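Local coordinates for protein dihydropteroate synthase (Anaplasma phagocytophilum, PDB 6UCZ) that probably catalyses the condensation of 6-hydroxymethyl-7,8-dihydropterin diphosphate with p-aminobenzoate to give 7,8-dihydropteroate, a step of folate synthesis, at residues V236-K241 / T263-Q268; T120-L125 / P144-A149. All coordinates share one frame; numbering follows the deposited sequence.

Overall arrangement
Both contacts belong to the (beta/alpha)8 barrel of the pterin-binding enzymes, on opposite sides of the chain's centre; their centres lie about 27 Å apart, and they share no helix or strand. Contact 1 is buried: a leucine from helix 255-267 packs against strand 235-236 and the loop after it, and residues G237 and K241 of that loop line the pterin pocket. Contact 2 is only partly buried and joins two outer helices that flank strand 131-134. Apolar methyl packing carries each of them. In contact 1 the methyl meets an aromatic imidazole next to the binding pocket, whereas in contact 2 it lies under a glutamate side chain toward the surface.

Contact 1. Residues V236-K241 / T263-Q268; sequences VGHSRK and TFLAQQ. With PMM (pterin-6-yl-methyl-monophosphate), chain C.
L265 is the residue of helix 255-267 that meets strand 235-236 and the loop after it, and it touches V236 and H238 with one methyl, CD1. The leucine side chain lies with CG anti to the carbonyl carbon (chi1 -65°), which sends CD1 over the middle of the H238 imidazole in a CH-pi contact. L265 CD1 stands 3.8 Å from the centroid of the H238 ring and 13° off its normal. The same methyl, L265 CD1, reaches V236 CG1 at 3.7 Å, the valine crossing the leucine at about a right angle. A hydrogen bond from H238 NE2 to S262 OG, one turn back on the leucine's own helix, ties down the ring.

G237 and K241 of this loop line the pterin pocket. H238 to K241 form a type II beta turn, closed by K241 N to H238 O at 3.1 Å. It brings K241 to the pterin, where K241 NZ donates to PMM N5 at 3.2 Å and also bonds to G237 O.

In the barrel, the contact packs helix 255-267 on strand 235-236 and its following loop, beside L273 of strand 272-275, which both H238 and L265 touch. Further round the helix, T263, A266 and Q267 form the face turned to helix 278-290.

Contact 2. Residues T120-L125 / P144-A149; sequences TAELAL and PAIAAA
The carboxylate of E122 has I146 beneath one face: methyl CD1 stands almost straight over the carboxylate carbon, with I146 CD1 3.8 Å from E122 CD. OE1 of E122 is held in a salt bridge by K119 NZ, one turn back on the same helix, and OE2 has a long, weak ion pair with K126. These lysines probably favour the charged form and steady the group above the methyl. The glutamate chain runs extended past CG, which is anti to the backbone N (chi1 175°), and crosses the isoleucine at about a right angle. The aliphatic part is therefore used as well: E122 CB lies 3.8 Å from I146 CD1.

I146 carries its side of the contact with both branches. While CD1 works on the glutamate, CG2, anti to the backbone N of I146, turns to A121 and L125. I146 CG2 meets L125 CD1 at 3.6 Å and A121 CB at 4.2 Å. A121 and L125, one turn apart on helix 118-127, thus receive CG2, and E122 beside them receives CD1.

The two helices run nearly parallel, 15° apart, with their axes 9.7 Å from each other. They are successive outer helices of the barrel, linked through strand 131-134, and A121, L125 and A147 all rest on I132 of that strand. A121 also touches T115 of strand 110-115, while L125 reaches S150 and A152 in the loop after helix 143-148.

Contact 1. Residues V236-K241 / T263-Q268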
loop_
_atom_site.group_PDB
_atom_site.type_symbol
_atom_site.label_atom_id
_atom_site.label_comp_id
_atom_site.label_asym_id
_atom_site.label_seq_id
_atom_site.Cartn_x
_atom_site.Cartn_y
_atom_site.Cartn_z
ATOM N N VAL A 236 -1.219 6.051 0.087
ATOM C CA VAL A 236 0.172 6.467 -0.050
ATOM C C VAL A 236 1.040 5.637 0.887
ATOM O O VAL A 236 0.747 5.530 2.084
ATOM C CB VAL A 236 0.354 7.970 0.233
ATOM C CG1 VAL A 236 1.844 8.325 0.271
ATOM C CG2 VAL A 236 -0.381 8.779 -0.818
ATOM N N GLY A 237 2.123 5.073 0.344
ATOM C CA GLY A 237 3.084 4.322 1.134
ATOM C C GLY A 237 4.441 4.996 1.184
ATOM O O GLY A 237 5.353 4.675 0.408
ATOM N N HIS A 238 4.574 5.964 2.091
ATOM C CA HIS A 238 5.793 6.749 2.242
ATOM C C HIS A 238 6.691 6.241 3.360
ATOM O O HIS A 238 7.833 6.696 3.468
ATOM C CB HIS A 238 5.431 8.216 2.523
ATOM C CG HIS A 238 4.612 8.401 3.770
ATOM N ND1 HIS A 238 3.393 7.781 3.960
ATOM C CD2 HIS A 238 4.837 9.133 4.888
ATOM C CE1 HIS A 238 2.906 8.117 5.143
ATOM N NE2 HIS A 238 3.761 8.943 5.724
ATOM N N SER A 239 6.200 5.312 4.180
ATOM C CA SER A 239 6.816 5.018 5.468
ATOM C C SER A 239 8.225 4.459 5.319
ATOM O O SER A 239 8.421 3.416 4.700
ATOM C CB SER A 239 5.928 4.047 6.243
ATOM O OG SER A 239 6.461 3.816 7.523
ATOM N N ARG A 240 9.208 5.154 5.909
ATOM C CA ARG A 240 10.609 4.746 5.943
ATOM C C ARG A 240 11.243 4.660 4.552
ATOM O O ARG A 240 12.350 4.136 4.423
ATOM C CB ARG A 240 10.798 3.401 6.662
ATOM C CG ARG A 240 10.263 3.341 8.102
ATOM C CD ARG A 240 10.525 1.971 8.703
ATOM N NE ARG A 240 10.037 1.891 10.074
ATOM C CZ ARG A 240 10.042 0.786 10.805
ATOM N NH1 ARG A 240 10.505 -0.347 10.299
ATOM N NH2 ARG A 240 9.578 0.814 12.044
ATOM N N LYS A 241 10.603 5.211 3.525
ATOM C CA LYS A 241 11.086 5.044 2.152
ATOM C C LYS A 241 12.358 5.858 1.912
ATOM O O LYS A 241 12.656 6.832 2.613
ATOM C CB LYS A 241 9.993 5.452 1.164
ATOM C CG LYS A 241 8.774 4.480 1.140
ATOM C CD LYS A 241 8.852 3.595 -0.084
ATOM C CE LYS A 241 7.891 2.395 -0.094
ATOM N NZ LYS A 241 6.600 2.757 -0.665
ATOM N N THR A 263 1.177 13.701 8.601
ATOM C CA THR A 263 0.276 14.796 8.955
ATOM C C THR A 263 -0.151 15.571 7.718
ATOM O O THR A 263 -1.340 15.854 7.529
ATOM C CB THR A 263 0.941 15.745 9.953
ATOM O OG1 THR A 263 1.351 15.024 11.117
ATOM C CG2 THR A 263 -0.045 16.834 10.367
ATOM N N PHE A 264 0.811 15.903 6.849
ATOM C CA PHE A 264 0.500 16.629 5.620
ATOM C C PHE A 264 -0.435 15.818 4.726
ATOM O O PHE A 264 -1.415 16.343 4.182
ATOM C CB PHE A 264 1.790 16.944 4.865
ATOM C CG PHE A 264 1.565 17.412 3.456
ATOM C CD1 PHE A 264 1.356 18.767 3.199
ATOM C CD2 PHE A 264 1.566 16.519 2.394
ATOM C CE1 PHE A 264 1.142 19.221 1.902
ATOM C CE2 PHE A 264 1.356 16.965 1.087
ATOM C CZ PHE A 264 1.143 18.311 0.844
ATOM N N LEU A 265 -0.115 14.542 4.527
ATOM C CA LEU A 265 -0.945 13.696 3.672
ATOM C C LEU A 265 -2.363 13.575 4.227
ATOM O O LEU A 265 -3.341 13.637 3.474
ATOM C CB LEU A 265 -0.302 12.320 3.533
ATOM C CG LEU A 265 1.039 12.271 2.809
ATOM C CD1 LEU A 265 1.585 10.856 2.897
ATOM C CD2 LEU A 265 0.879 12.709 1.357
ATOM N N ALA A 266 -2.495 13.432 5.547
ATOM C CA ALA A 266 -3.831 13.398 6.142
ATOM C C ALA A 266 -4.582 14.703 5.886
ATOM O O ALA A 266 -5.783 14.688 5.589
ATOM C CB ALA A 266 -3.733 13.109 7.646
ATOM N N GLN A 267 -3.879 15.844 5.947
ATOM C CA GLN A 267 -4.520 17.122 5.656
ATOM C C GLN A 267 -5.016 17.216 4.216
ATOM O O GLN A 267 -5.995 17.922 3.949
ATOM C CB GLN A 267 -3.556 18.267 5.959
ATOM C CG GLN A 267 -3.280 18.421 7.426
ATOM C CD GLN A 267 -2.385 19.596 7.719
ATOM O OE1 GLN A 267 -1.155 19.496 7.680
ATOM N NE2 GLN A 267 -2.999 20.729 8.009
ATOM N N GLN A 268 -4.348 16.538 3.274
ATOM C CA GLN A 268 -4.775 16.454 1.884
ATOM C C GLN A 268 -5.892 15.429 1.663
ATOM O O GLN A 268 -6.212 15.126 0.505
ATOM C CB GLN A 268 -3.582 16.098 0.992
ATOM C CG GLN A 268 -2.354 16.972 1.203
ATOM C CD GLN A 268 -2.619 18.437 0.978
ATOM O OE1 GLN A 268 -3.217 18.828 -0.026
ATOM N NE2 GLN A 268 -2.174 19.264 1.914
HETATM N N5 PMM C . 5.400 -0.195 -0.745
HETATM C C6 PMM C . 5.914 -1.403 -0.490
HETATM C C7 PMM C . 5.124 -2.537 -0.531
HETATM N N8 PMM C . 3.820 -2.535 -0.833
HETATM N N1 PMM C . 1.967 -1.321 -1.377
HETATM C C2 PMM C . 1.398 -0.153 -1.652
HETATM N N2 PMM C . 0.100 -0.105 -1.972
HETATM N N3 PMM C . 2.082 1.033 -1.642
HETATM C C4 PMM C . 3.423 1.169 -1.366
HETATM O O4 PMM C . 3.974 2.269 -1.404
HETATM C C4A PMM C . 4.097 -0.109 -1.055
HETATM C C8A PMM C . 3.316 -1.321 -1.086
HETATM C C9 PMM C . 7.397 -1.445 -0.220
HETATM O O10 PMM C . 7.661 -0.861 1.072
HETATM P PA PMM C . 8.112 -1.746 2.349
HETATM O O1P PMM C . 8.494 -0.705 3.414
HETATM O O2P PMM C . 9.390 -2.482 1.969
HETATM O O3P PMM C . 7.003 -2.654 2.765
#

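Contact 2. Residues T120-L125 / P144-A149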
loop_
_atom_site.group_PDB
_atom_site.type_symbol
_atom_site.label_atom_id
_atom_site.label_comp_id
_atom_site.label_asym_id
_atom_site.label_seq_id
_atom_site.Cartn_x
_atom_site.Cartn_y
_atom_site.Cartn_z
ATOM N N THR A 120 -2.562 -15.794 -5.011
ATOM C CA THR A 120 -2.428 -15.465 -3.599
ATOM C C THR A 120 -3.584 -14.593 -3.133
ATOM O O THR A 120 -4.150 -14.826 -2.059
ATOM C CB THR A 120 -1.080 -14.793 -3.349
ATOM O OG1 THR A 120 -0.043 -15.780 -3.463
ATOM C CG2 THR A 120 -1.040 -14.134 -1.965
ATOM N N ALA A 121 -3.972 -13.602 -3.942
ATOM C CA ALA A 121 -5.126 -12.785 -3.585
ATOM C C ALA A 121 -6.374 -13.641 -3.460
ATOM O O ALA A 121 -7.156 -13.471 -2.521
ATOM C CB ALA A 121 -5.337 -11.675 -4.614
ATOM N N GLU A 122 -6.557 -14.596 -4.387
ATOM C CA GLU A 122 -7.724 -15.467 -4.346
ATOM C C GLU A 122 -7.737 -16.326 -3.086
ATOM O O GLU A 122 -8.785 -16.499 -2.452
ATOM C CB GLU A 122 -7.747 -16.351 -5.599
ATOM C CG GLU A 122 -8.842 -17.384 -5.623
ATOM C CD GLU A 122 -8.776 -18.242 -6.861
ATOM O OE1 GLU A 122 -7.653 -18.579 -7.288
ATOM O OE2 GLU A 122 -9.843 -18.568 -7.412
ATOM N N LEU A 123 -6.586 -16.898 -2.719
ATOM C CA LEU A 123 -6.543 -17.726 -1.520
ATOM C C LEU A 123 -6.771 -16.885 -0.273
ATOM O O LEU A 123 -7.513 -17.286 0.633
ATOM C CB LEU A 123 -5.212 -18.468 -1.447
ATOM C CG LEU A 123 -5.078 -19.613 -2.461
ATOM C CD1 LEU A 123 -3.704 -20.251 -2.387
ATOM C CD2 LEU A 123 -6.172 -20.658 -2.261
ATOM N N ALA A 124 -6.161 -15.699 -0.228
ATOM C CA ALA A 124 -6.355 -14.817 0.913
ATOM C C ALA A 124 -7.807 -14.374 1.006
ATOM O O ALA A 124 -8.379 -14.322 2.102
ATOM C CB ALA A 124 -5.418 -13.607 0.799
ATOM N N LEU A 125 -8.429 -14.089 -0.142
ATOM C CA LEU A 125 -9.832 -13.687 -0.146
ATOM C C LEU A 125 -10.726 -14.802 0.379
ATOM O O LEU A 125 -11.691 -14.540 1.111
ATOM C CB LEU A 125 -10.251 -13.262 -1.554
ATOM C CG LEU A 125 -9.719 -11.879 -1.949
ATOM C CD1 LEU A 125 -9.821 -11.632 -3.450
ATOM C CD2 LEU A 125 -10.470 -10.810 -1.182
ATOM N N PRO A 144 -7.804 -8.837 -12.235
ATOM C CA PRO A 144 -9.167 -8.274 -12.326
ATOM C C PRO A 144 -10.277 -9.291 -12.114
ATOM O O PRO A 144 -11.279 -8.982 -11.457
ATOM C CB PRO A 144 -9.198 -7.681 -13.740
ATOM C CG PRO A 144 -7.765 -7.347 -14.023
ATOM C CD PRO A 144 -6.991 -8.471 -13.411
ATOM N N ALA A 145 -10.131 -10.502 -12.651
ATOM C CA ALA A 145 -11.162 -11.515 -12.462
ATOM C C ALA A 145 -11.298 -11.881 -10.989
ATOM O O ALA A 145 -12.414 -12.044 -10.485
ATOM C CB ALA A 145 -10.843 -12.754 -13.306
ATOM N N ILE A 146 -10.172 -11.977 -10.276
ATOM C CA ILE A 146 -10.205 -12.294 -8.848
ATOM C C ILE A 146 -10.901 -11.188 -8.060
ATOM O O ILE A 146 -11.746 -11.455 -7.200
ATOM C CB ILE A 146 -8.780 -12.537 -8.317
ATOM C CG1 ILE A 146 -8.220 -13.843 -8.869
ATOM C CG2 ILE A 146 -8.783 -12.580 -6.797
ATOM C CD1 ILE A 146 -9.213 -14.966 -8.827
ATOM N N ALA A 147 -10.544 -9.928 -8.326
ATOM C CA ALA A 147 -11.172 -8.831 -7.594
ATOM C C ALA A 147 -12.666 -8.761 -7.881
ATOM O O ALA A 147 -13.474 -8.572 -6.962
ATOM C CB ALA A 147 -10.495 -7.505 -7.950
ATOM N N ALA A 148 -13.053 -8.935 -9.148
ATOM C CA ALA A 148 -14.460 -8.820 -9.503
ATOM C C ALA A 148 -15.279 -9.949 -8.900
ATOM O O ALA A 148 -16.361 -9.705 -8.355
ATOM C CB ALA A 148 -14.626 -8.814 -11.024
ATOM N N ALA A 149 -14.748 -11.174 -8.912
ATOM C CA ALA A 149 -15.494 -12.317 -8.406
ATOM C C ALA A 149 -15.484 -12.400 -6.889
ATOM O O ALA A 149 -16.055 -13.340 -6.329
ATOM C CB ALA A 149 -14.936 -13.618 -8.987
#